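PDB 2YHG: cellulose-binding protein from Saccharophagus degradans, which is of unproven function but may hydrolyse glycosidic bonds through a nucleoside hydrolase-like domain and, as a full-length protein, bind polysaccharide. Local coordinates for residues E56-G61 / D142-W147; A136-D141 / I177-V182; A160-Q165 / G192-K197. All coordinates share one frame; numbering follows the deposited sequence. Where two conformers were deposited one is given.

All three contacts lie in the nucleoside hydrolase-like domain, away from its metal sites. Interaction 1 is polar and sits at the surface: an arginine-aspartate network links the approach to strand 146-150 with strand 58-64. Interaction 2, partly buried, combines valine and leucine packing with a hydrated lysine where helix 129-139 meets the turn into strand 180-185. It touches interaction 1 through backbone pairing of V146 with K179 and R181, since strands 146-150 and 180-185 are neighbours. Interaction 3, also partly buried, joins two helices without any hydrogen bond; its V161 also packs against I177 and L180 of interaction 2, whereas interactions 1 and 3 do not touch.

Interaction 1: residues E56-G61 / D142-W147; sequences EYDLEG and DPRPVW
D58 receives the guanidinium of R144 on one carboxylate oxygen, forming a salt bridge across the two segments. NH1 of R144 lies 2.7 Å from OD2 of D58 and uses the anti lone pair of that oxygen; NH2 of R144 adds a weak bond to the same atom. The carboxylate stands at 90° to the guanidinium, yet OD2 stays close to the guanidinium plane. Behind this pair, D142 fixes the rotation of the arginine. It is gripped side-on, NE of R144 reaching D142 OD1 at 3.1 Å and NH2 of R144 reaching D142 OD2 at 2.8 Å, both through syn lone pairs. A bend in the arginine chain (chi3 -60°) turns the group back toward D142, whose OD1 also accepts from the backbone N of R144 and so closes an Asx turn. Water 1 extends the network, donating to E60 OE2 and to D142 OD2. Further out, R30 pairs with E60, and NH1 of R144 also donates to the carbonyl of R28. R28 precedes and R30 begins strand 30-35, which runs between strands 58-64 and 146-150, so the network lies at the N-terminal ends of neighbouring strands in a parallel, Rossmann-like sheet of order 3-2-1-4-5-6.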
loop_
_atom_site.group_PDB
_atom_site.type_symbol
_atom_site.label_atom_id
_atom_site.label_comp_id
_atom_site.label_asym_id
_atom_site.label_seq_id
_atom_site.Cartn_x
_atom_site.Cartn_y
_atom_site.Cartn_z
ATOM N N GLU A 56 -1.498 -9.042 -6.458
ATOM C CA GLU A 56 -0.228 -8.345 -6.297
ATOM C C GLU A 56 0.303 -8.387 -4.873
ATOM O O GLU A 56 1.407 -7.873 -4.652
ATOM C CB GLU A 56 -0.373 -6.850 -6.692
ATOM C CG GLU A 56 -0.937 -6.617 -8.076
ATOM C CD GLU A 56 -0.085 -7.128 -9.226
ATOM O OE1 GLU A 56 1.145 -7.380 -9.049
ATOM O OE2 GLU A 56 -0.622 -7.136 -10.367
ATOM N N TYR A 57 -0.442 -8.984 -3.951
ATOM C CA TYR A 57 -0.157 -8.950 -2.519
ATOM C C TYR A 57 -0.196 -10.360 -1.961
ATOM O O TYR A 57 -0.820 -11.246 -2.564
ATOM C CB TYR A 57 -1.254 -8.161 -1.763
ATOM C CG TYR A 57 -1.361 -6.709 -2.159
ATOM C CD1 TYR A 57 -1.957 -6.323 -3.332
ATOM C CD2 TYR A 57 -0.848 -5.718 -1.340
ATOM C CE1 TYR A 57 -2.099 -5.003 -3.668
ATOM C CE2 TYR A 57 -1.001 -4.378 -1.656
ATOM C CZ TYR A 57 -1.635 -4.014 -2.811
ATOM O OH TYR A 57 -1.843 -2.709 -3.170
ATOM N N ASP A 58 0.292 -10.508 -0.737
ATOM C CA ASP A 58 -0.095 -11.590 0.136
ATOM C C ASP A 58 -0.958 -11.016 1.245
ATOM O O ASP A 58 -0.462 -10.590 2.304
ATOM C CB ASP A 58 1.115 -12.330 0.677
ATOM C CG ASP A 58 1.662 -13.324 -0.349
ATOM O OD1 ASP A 58 0.869 -14.094 -0.935
ATOM O OD2 ASP A 58 2.886 -13.329 -0.593
ATOM N N LEU A 59 -2.251 -10.951 0.969
ATOM C CA LEU A 59 -3.203 -10.458 1.961
ATOM C C LEU A 59 -3.370 -11.549 3.022
ATOM O O LEU A 59 -3.704 -12.675 2.692
ATOM C CB LEU A 59 -4.514 -10.076 1.255
ATOM C CG LEU A 59 -5.719 -9.530 2.028
ATOM C CD1 LEU A 59 -5.400 -8.275 2.761
ATOM C CD2 LEU A 59 -6.897 -9.333 1.097
ATOM N N GLU A 60 -3.233 -11.169 4.282
ATOM C CA GLU A 60 -3.244 -12.127 5.381
ATOM C C GLU A 60 -4.308 -11.844 6.438
ATOM O O GLU A 60 -4.505 -12.622 7.346
ATOM C CB GLU A 60 -1.856 -12.240 6.027
ATOM C CG GLU A 60 -0.863 -12.825 5.074
ATOM C CD GLU A 60 0.527 -13.057 5.638
ATOM O OE1 GLU A 60 0.676 -13.154 6.859
ATOM O OE2 GLU A 60 1.484 -13.287 4.826
ATOM N N GLY A 61 -5.064 -10.759 6.299
ATOM C CA GLY A 61 -6.180 -10.513 7.198
ATOM C C GLY A 61 -7.079 -9.410 6.701
ATOM O O GLY A 61 -6.596 -8.432 6.160
ATOM N N ASP A 142 8.229 -16.446 7.836
ATOM C CA ASP A 142 8.384 -15.829 6.532
ATOM C C ASP A 142 9.316 -14.641 6.759
ATOM O O ASP A 142 9.024 -13.800 7.600
ATOM C CB ASP A 142 6.977 -15.411 6.074
ATOM C CG ASP A 142 6.928 -14.911 4.656
ATOM O OD1 ASP A 142 7.848 -14.209 4.204
ATOM O OD2 ASP A 142 5.834 -15.071 4.023
ATOM N N PRO A 143 10.416 -14.511 6.004
ATOM C CA PRO A 143 11.373 -13.417 6.261
ATOM C C PRO A 143 10.826 -12.036 5.934
ATOM O O PRO A 143 11.426 -11.027 6.317
ATOM C CB PRO A 143 12.566 -13.758 5.352
ATOM C CG PRO A 143 11.961 -14.552 4.260
ATOM C CD PRO A 143 10.929 -15.414 4.962
ATOM N N ARG A 144 9.743 -11.993 5.163
ATOM C CA ARG A 144 9.167 -10.731 4.816
ATOM C C ARG A 144 8.456 -10.138 6.039
ATOM O O ARG A 144 7.736 -10.840 6.741
ATOM C CB ARG A 144 8.152 -10.923 3.708
ATOM C CG ARG A 144 8.763 -11.329 2.353
ATOM C CD ARG A 144 7.672 -11.601 1.355
ATOM N NE ARG A 144 6.793 -12.683 1.782
ATOM C CZ ARG A 144 5.615 -12.934 1.238
ATOM N NH1 ARG A 144 5.174 -12.176 0.240
ATOM N NH2 ARG A 144 4.879 -13.930 1.685
ATOM N N PRO A 145 8.568 -8.837 6.239
ATOM C CA PRO A 145 7.812 -8.193 7.295
ATOM C C PRO A 145 6.327 -8.185 6.957
ATOM O O PRO A 145 5.933 -8.424 5.821
ATOM C CB PRO A 145 8.395 -6.787 7.315
ATOM C CG PRO A 145 9.021 -6.584 6.007
ATOM C CD PRO A 145 9.417 -7.905 5.490
ATOM N N VAL A 146 5.518 -7.869 7.952
ATOM C CA VAL A 146 4.131 -7.716 7.657
ATOM C C VAL A 146 3.591 -6.380 8.090
ATOM O O VAL A 146 3.957 -5.788 9.118
ATOM C CB VAL A 146 3.338 -8.873 8.206
ATOM C CG1 VAL A 146 3.521 -8.940 9.676
ATOM C CG2 VAL A 146 1.874 -8.805 7.799
ATOM N N TRP A 147 2.808 -5.827 7.167
ATOM C CA TRP A 147 2.119 -4.577 7.377
ATOM C C TRP A 147 0.778 -4.844 8.011
ATOM O O TRP A 147 0.033 -5.725 7.576
ATOM C CB TRP A 147 1.892 -3.842 6.073
ATOM C CG TRP A 147 3.140 -3.290 5.513
ATOM C CD1 TRP A 147 4.108 -3.971 4.814
ATOM C CD2 TRP A 147 3.650 -1.974 5.714
ATOM N NE1 TRP A 147 5.183 -3.162 4.595
ATOM C CE2 TRP A 147 4.936 -1.932 5.131
ATOM C CE3 TRP A 147 3.165 -0.833 6.356
ATOM C CZ2 TRP A 147 5.729 -0.794 5.190
ATOM C CZ3 TRP A 147 3.936 0.299 6.388
ATOM C CH2 TRP A 147 5.228 0.303 5.813
HETATM O O HOH W 1 3.048 -15.615 4.725
#

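Interaction 2: residues A136-D141 / I177-V182; sequences AAVDKD and ISKLRV
The last turn of helix 129-139 passes beside the short connection between helix 170-178 and strand 180-185, with the CA atoms of V138 and K179 6.3 Å apart. Both segments belong to the alpha/beta part of the nucleoside hydrolase-like domain: the helix leads into strand 146-150, while 177-182 ends the crossover that returns the chain to the adjacent parallel strand. V138 divides its two methyls between successive residues. CG1, anti to the backbone N (chi1 175°), meets the aliphatic part of K179, with K179 CB at 3.9 Å, and CG2 rests against CD1 of L180, also at 3.9 Å. The valine and leucine side chains cross at about a right angle, and both extend into an apolar layer over the sheet, V138 touching V146 and F176 while L180 lies on A148 and V161. K179 bends at chi3 (-63°), so that its amine folds back over the helix terminus. NZ of K179 makes a weak bond of 3.3 Å to the carbonyl O of V138, and two waters also accept from it; a positive charge here would be expected to interact favourably with the C-terminal end of the helix dipole. Water 2 links NZ to OD1 of D139, whose carboxylate is salt-bridged through OD2 to R168. Water 3 accepts from NZ and donates to the carbonyl O of K140, the residue at which the chain leaves helical geometry. Well away from the lysine amine, R181 ties down the turn within its own segment: NH1 donates to S178 O at 2.9 Å and to L180 O at 3.0 Å, both oxygens lying near the guanidinium plane although the nitrogen sits well above each carbonyl plane.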
loop_
_atom_site.group_PDB
_atom_site.type_symbol
_atom_site.label_atom_id
_atom_site.label_comp_id
_atom_site.label_asym_id
_atom_site.label_seq_id
_atom_site.Cartn_x
_atom_site.Cartn_y
_atom_site.Cartn_z
ATOM N N ALA A 136 -0.018 -14.135 15.053
ATOM C CA ALA A 136 0.396 -15.327 14.325
ATOM C C ALA A 136 1.129 -14.977 13.047
ATOM O O ALA A 136 2.110 -15.628 12.664
ATOM C CB ALA A 136 -0.793 -16.214 14.032
ATOM N N ALA A 137 0.691 -13.921 12.371
ATOM C CA ALA A 137 1.350 -13.506 11.127
ATOM C C ALA A 137 2.743 -12.986 11.393
ATOM O O ALA A 137 3.701 -13.338 10.689
ATOM C CB ALA A 137 0.513 -12.440 10.432
ATOM N N VAL A 138 2.907 -12.154 12.405
ATOM C CA VAL A 138 4.218 -11.618 12.733
ATOM C C VAL A 138 5.154 -12.727 13.173
ATOM O O VAL A 138 6.340 -12.715 12.836
ATOM C CB VAL A 138 4.122 -10.507 13.776
ATOM C CG1 VAL A 138 5.520 -10.042 14.195
ATOM C CG2 VAL A 138 3.285 -9.327 13.224
ATOM N N ASP A 139 4.635 -13.726 13.884
ATOM C CA ASP A 139 5.441 -14.828 14.355
ATOM C C ASP A 139 5.876 -15.764 13.228
ATOM O O ASP A 139 6.809 -16.527 13.401
ATOM C CB ASP A 139 4.686 -15.630 15.406
ATOM C CG ASP A 139 4.585 -14.956 16.761
ATOM O OD1 ASP A 139 5.317 -14.008 17.035
ATOM O OD2 ASP A 139 3.810 -15.501 17.579
ATOM N N LYS A 140 5.145 -15.814 12.119
ATOM C CA LYS A 140 5.367 -16.800 11.067
ATOM C C LYS A 140 6.805 -16.723 10.563
ATOM O O LYS A 140 7.374 -15.638 10.413
ATOM C CB LYS A 140 4.376 -16.560 9.932
ATOM C CG LYS A 140 4.269 -17.626 8.892
ATOM C CD LYS A 140 3.183 -17.315 7.866
ATOM C CE LYS A 140 3.019 -18.391 6.830
ATOM N NZ LYS A 140 2.083 -17.979 5.767
ATOM N N ASP A 141 7.306 -17.877 10.142
ATOM C CA ASP A 141 8.665 -18.022 9.616
ATOM C C ASP A 141 8.735 -17.628 8.155
ATOM O O ASP A 141 9.319 -18.320 7.332
ATOM C CB ASP A 141 9.214 -19.446 9.830
ATOM C CG ASP A 141 8.535 -20.458 8.952
ATOM O OD1 ASP A 141 7.357 -20.248 8.579
ATOM O OD2 ASP A 141 9.186 -21.483 8.643
ATOM N N ILE A 177 8.359 -6.566 17.117
ATOM C CA ILE A 177 8.259 -5.201 16.595
ATOM C C ILE A 177 9.056 -5.021 15.327
ATOM O O ILE A 177 8.624 -4.343 14.400
ATOM C CB ILE A 177 8.653 -4.179 17.677
ATOM C CG1 ILE A 177 7.648 -4.165 18.824
ATOM C CG2 ILE A 177 8.898 -2.797 17.067
ATOM C CD1 ILE A 177 6.261 -3.558 18.478
ATOM N N SER A 178 10.219 -5.662 15.256
ATOM C CA SER A 178 11.078 -5.494 14.102
ATOM C C SER A 178 10.484 -6.034 12.808
ATOM O O SER A 178 10.891 -5.630 11.719
ATOM C CB SER A 178 12.435 -6.152 14.345
ATOM O OG SER A 178 12.404 -7.557 14.218
ATOM N N LYS A 179 9.535 -6.969 12.935
ATOM C CA LYS A 179 8.924 -7.604 11.792
ATOM C C LYS A 179 7.574 -6.993 11.379
ATOM O O LYS A 179 7.011 -7.396 10.386
ATOM C CB LYS A 179 8.721 -9.076 12.094
ATOM C CG LYS A 179 10.023 -9.822 12.231
ATOM C CD LYS A 179 9.871 -11.271 12.574
ATOM C CE LYS A 179 9.210 -11.444 13.921
ATOM N NZ LYS A 179 9.254 -12.856 14.391
ATOM N N LEU A 180 7.114 -6.001 12.126
ATOM C CA LEU A 180 5.827 -5.332 11.908
ATOM C C LEU A 180 6.075 -3.954 11.292
ATOM O O LEU A 180 7.109 -3.337 11.530
ATOM C CB LEU A 180 5.123 -5.211 13.252
ATOM C CG LEU A 180 3.691 -4.665 13.276
ATOM C CD1 LEU A 180 2.736 -5.493 12.450
ATOM C CD2 LEU A 180 3.248 -4.554 14.720
ATOM N N ARG A 181 5.076 -3.455 10.556
ATOM C CA ARG A 181 5.005 -2.060 10.140
ATOM C C ARG A 181 3.548 -1.654 10.223
ATOM O O ARG A 181 2.673 -2.497 9.992
ATOM C CB ARG A 181 5.501 -1.792 8.737
ATOM C CG ARG A 181 7.010 -1.938 8.540
ATOM C CD ARG A 181 7.297 -3.304 7.977
ATOM N NE ARG A 181 8.753 -3.438 7.664
ATOM C CZ ARG A 181 9.678 -3.833 8.534
ATOM N NH1 ARG A 181 9.375 -4.134 9.776
ATOM N NH2 ARG A 181 10.884 -4.099 8.081
ATOM N N VAL A 182 3.292 -0.398 10.562
ATOM C CA VAL A 182 1.928 0.099 10.635
ATOM C C VAL A 182 1.738 1.242 9.653
ATOM O O VAL A 182 2.532 2.187 9.612
ATOM C CB VAL A 182 1.581 0.566 12.073
ATOM C CG1 VAL A 182 0.188 1.206 12.130
ATOM C CG2 VAL A 182 1.664 -0.618 13.049
HETATM O O HOH W 2 7.736 -12.709 16.681
HETATM O O HOH W 3 9.377 -14.807 12.327
#

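Interaction 3: residues A160-Q165 / G192-K197; sequences AVWKVQ and GTWLAK
V161 and L195 make the aliphatic part of this helix-helix contact. A single methyl of the leucine, CD2, reaches the valine, lying 3.8 Å from V161 CG2 and equally close to V161 CB. The branched end of V161 thus receives the methyl, while I177 and F199 also lie against the valine. The segments 160-165 and 192-197 run with their N-to-C directions 44° apart and their axes 11.7 Å from each other at closest approach. They come from the helices that follow strands 146-150 and 180-185, adjacent parallel strands of the Rossmann-like sheet, so the contact joins consecutive beta-alpha-beta crossovers. The aromatic part lies toward the outside. W194 extends its six-membered ring with CG anti to the backbone N (chi1 179°), which carries CH2 to 4.0 Å from CB of W162 and 4.1 Å from CD1 of W162; this atom arrives at the edge of the W162 indole, near its plane. F199, outside the two segments, meets W194 edge-to-face. A polar group borders the same indole: the extended chain of Q165 places OE1 4.2 Å from CZ2 of W194, at the ring edge, with the amide turned 77° from the ring plane.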
loop_
_atom_site.group_PDB
_atom_site.type_symbol
_atom_site.label_atom_id
_atom_site.label_comp_id
_atom_site.label_asym_id
_atom_site.label_seq_id
_atom_site.Cartn_x
_atom_site.Cartn_y
_atom_site.Cartn_z
ATOM N N ALA A 160 -2.650 -6.813 19.906
ATOM C CA ALA A 160 -1.639 -7.821 19.547
ATOM C C ALA A 160 -0.313 -7.493 20.240
ATOM O O ALA A 160 0.309 -8.348 20.876
ATOM C CB ALA A 160 -1.463 -7.847 18.047
ATOM N N VAL A 161 0.158 -6.264 20.067
ATOM C CA VAL A 161 1.442 -5.863 20.657
ATOM C C VAL A 161 1.376 -5.901 22.190
ATOM O O VAL A 161 2.312 -6.372 22.839
ATOM C CB VAL A 161 1.858 -4.459 20.124
ATOM C CG1 VAL A 161 3.058 -3.930 20.901
ATOM C CG2 VAL A 161 2.117 -4.492 18.646
ATOM N N TRP A 162 0.273 -5.434 22.770
ATOM C CA TRP A 162 0.100 -5.461 24.204
ATOM C C TRP A 162 0.214 -6.889 24.730
ATOM O O TRP A 162 0.882 -7.141 25.748
ATOM C CB TRP A 162 -1.240 -4.829 24.614
ATOM C CG TRP A 162 -1.424 -4.796 26.075
ATOM C CD1 TRP A 162 -0.992 -3.819 26.932
ATOM C CD2 TRP A 162 -2.005 -5.804 26.886
ATOM N NE1 TRP A 162 -1.256 -4.171 28.216
ATOM C CE2 TRP A 162 -1.886 -5.382 28.227
ATOM C CE3 TRP A 162 -2.601 -7.023 26.618
ATOM C CZ2 TRP A 162 -2.314 -6.153 29.299
ATOM C CZ3 TRP A 162 -3.013 -7.794 27.693
ATOM C CH2 TRP A 162 -2.829 -7.372 29.006
ATOM N N LYS A 163 -0.432 -7.821 24.055
ATOM C CA LYS A 163 -0.396 -9.201 24.513
ATOM C C LYS A 163 1.037 -9.750 24.440
ATOM O O LYS A 163 1.488 -10.430 25.365
ATOM C CB LYS A 163 -1.347 -10.077 23.693
ATOM C CG LYS A 163 -1.230 -11.582 24.044
ATOM C CD LYS A 163 -2.242 -12.383 23.275
ATOM C CE LYS A 163 -2.215 -13.832 23.646
ATOM N NZ LYS A 163 -3.290 -14.550 22.891
ATOM N N VAL A 164 1.748 -9.485 23.358
ATOM C CA VAL A 164 3.136 -9.918 23.239
ATOM C C VAL A 164 3.996 -9.294 24.345
ATOM O O VAL A 164 4.768 -10.007 25.028
ATOM C CB VAL A 164 3.671 -9.589 21.829
ATOM C CG1 VAL A 164 5.167 -9.803 21.734
ATOM C CG2 VAL A 164 2.954 -10.411 20.793
ATOM N N GLN A 165 3.855 -7.999 24.572
ATOM C CA GLN A 165 4.584 -7.340 25.639
ATOM C C GLN A 165 4.279 -7.952 26.998
ATOM O O GLN A 165 5.143 -8.074 27.852
ATOM C CB GLN A 165 4.269 -5.869 25.619
ATOM C CG GLN A 165 4.944 -5.074 26.731
ATOM C CD GLN A 165 4.491 -3.633 26.708
ATOM O OE1 GLN A 165 3.303 -3.346 26.692
ATOM N NE2 GLN A 165 5.448 -2.738 26.649
ATOM N N GLY A 192 -3.242 3.818 18.158
ATOM C CA GLY A 192 -2.113 4.048 17.265
ATOM C C GLY A 192 -1.087 4.935 17.915
ATOM O O GLY A 192 0.117 4.702 17.820
ATOM N N THR A 193 -1.537 5.982 18.581
ATOM C CA THR A 193 -0.626 6.895 19.277
ATOM C C THR A 193 0.112 6.164 20.400
ATOM O O THR A 193 1.326 6.347 20.564
ATOM C CB THR A 193 -1.376 8.122 19.793
ATOM O OG1 THR A 193 -2.307 8.528 18.774
ATOM C CG2 THR A 193 -0.401 9.206 20.110
ATOM N N TRP A 194 -0.603 5.325 21.144
ATOM C CA TRP A 194 0.016 4.510 22.178
ATOM C C TRP A 194 1.142 3.648 21.587
ATOM O O TRP A 194 2.234 3.541 22.159
ATOM C CB TRP A 194 -1.032 3.642 22.852
ATOM C CG TRP A 194 -0.493 2.746 23.916
ATOM C CD1 TRP A 194 -0.317 3.041 25.247
ATOM C CD2 TRP A 194 -0.129 1.384 23.759
ATOM N NE1 TRP A 194 0.185 1.957 25.917
ATOM C CE2 TRP A 194 0.306 0.919 25.031
ATOM C CE3 TRP A 194 -0.212 0.476 22.708
ATOM C CZ2 TRP A 194 0.717 -0.394 25.240
ATOM C CZ3 TRP A 194 0.155 -0.846 22.933
ATOM C CH2 TRP A 194 0.630 -1.264 24.188
ATOM N N LEU A 195 0.893 3.068 20.402
ATOM C CA LEU A 195 1.930 2.287 19.743
ATOM C C LEU A 195 3.148 3.109 19.394
ATOM O O LEU A 195 4.296 2.705 19.659
ATOM C CB LEU A 195 1.392 1.630 18.462
ATOM C CG LEU A 195 0.488 0.405 18.649
ATOM C CD1 LEU A 195 -0.247 0.081 17.365
ATOM C CD2 LEU A 195 1.303 -0.788 19.122
ATOM N N ALA A 196 2.949 4.259 18.758
ATOM C CA ALA A 196 4.079 5.083 18.312
ATOM C C ALA A 196 4.897 5.575 19.501
ATOM O O ALA A 196 6.118 5.643 19.415
ATOM C CB ALA A 196 3.568 6.245 17.481
ATOM N N LYS A 197 4.226 5.911 20.592
ATOM C CA LYS A 197 4.911 6.395 21.785
ATOM C C LYS A 197 5.687 5.271 22.461
ATOM O O LYS A 197 6.825 5.479 22.924
ATOM C CB LYS A 197 3.872 6.992 22.747
ATOM C CG LYS A 197 4.403 7.423 24.106
ATOM C CD LYS A 197 5.490 8.461 24.003
ATOM C CE LYS A 197 5.720 9.144 25.348
ATOM N NZ LYS A 197 6.771 10.161 25.244
#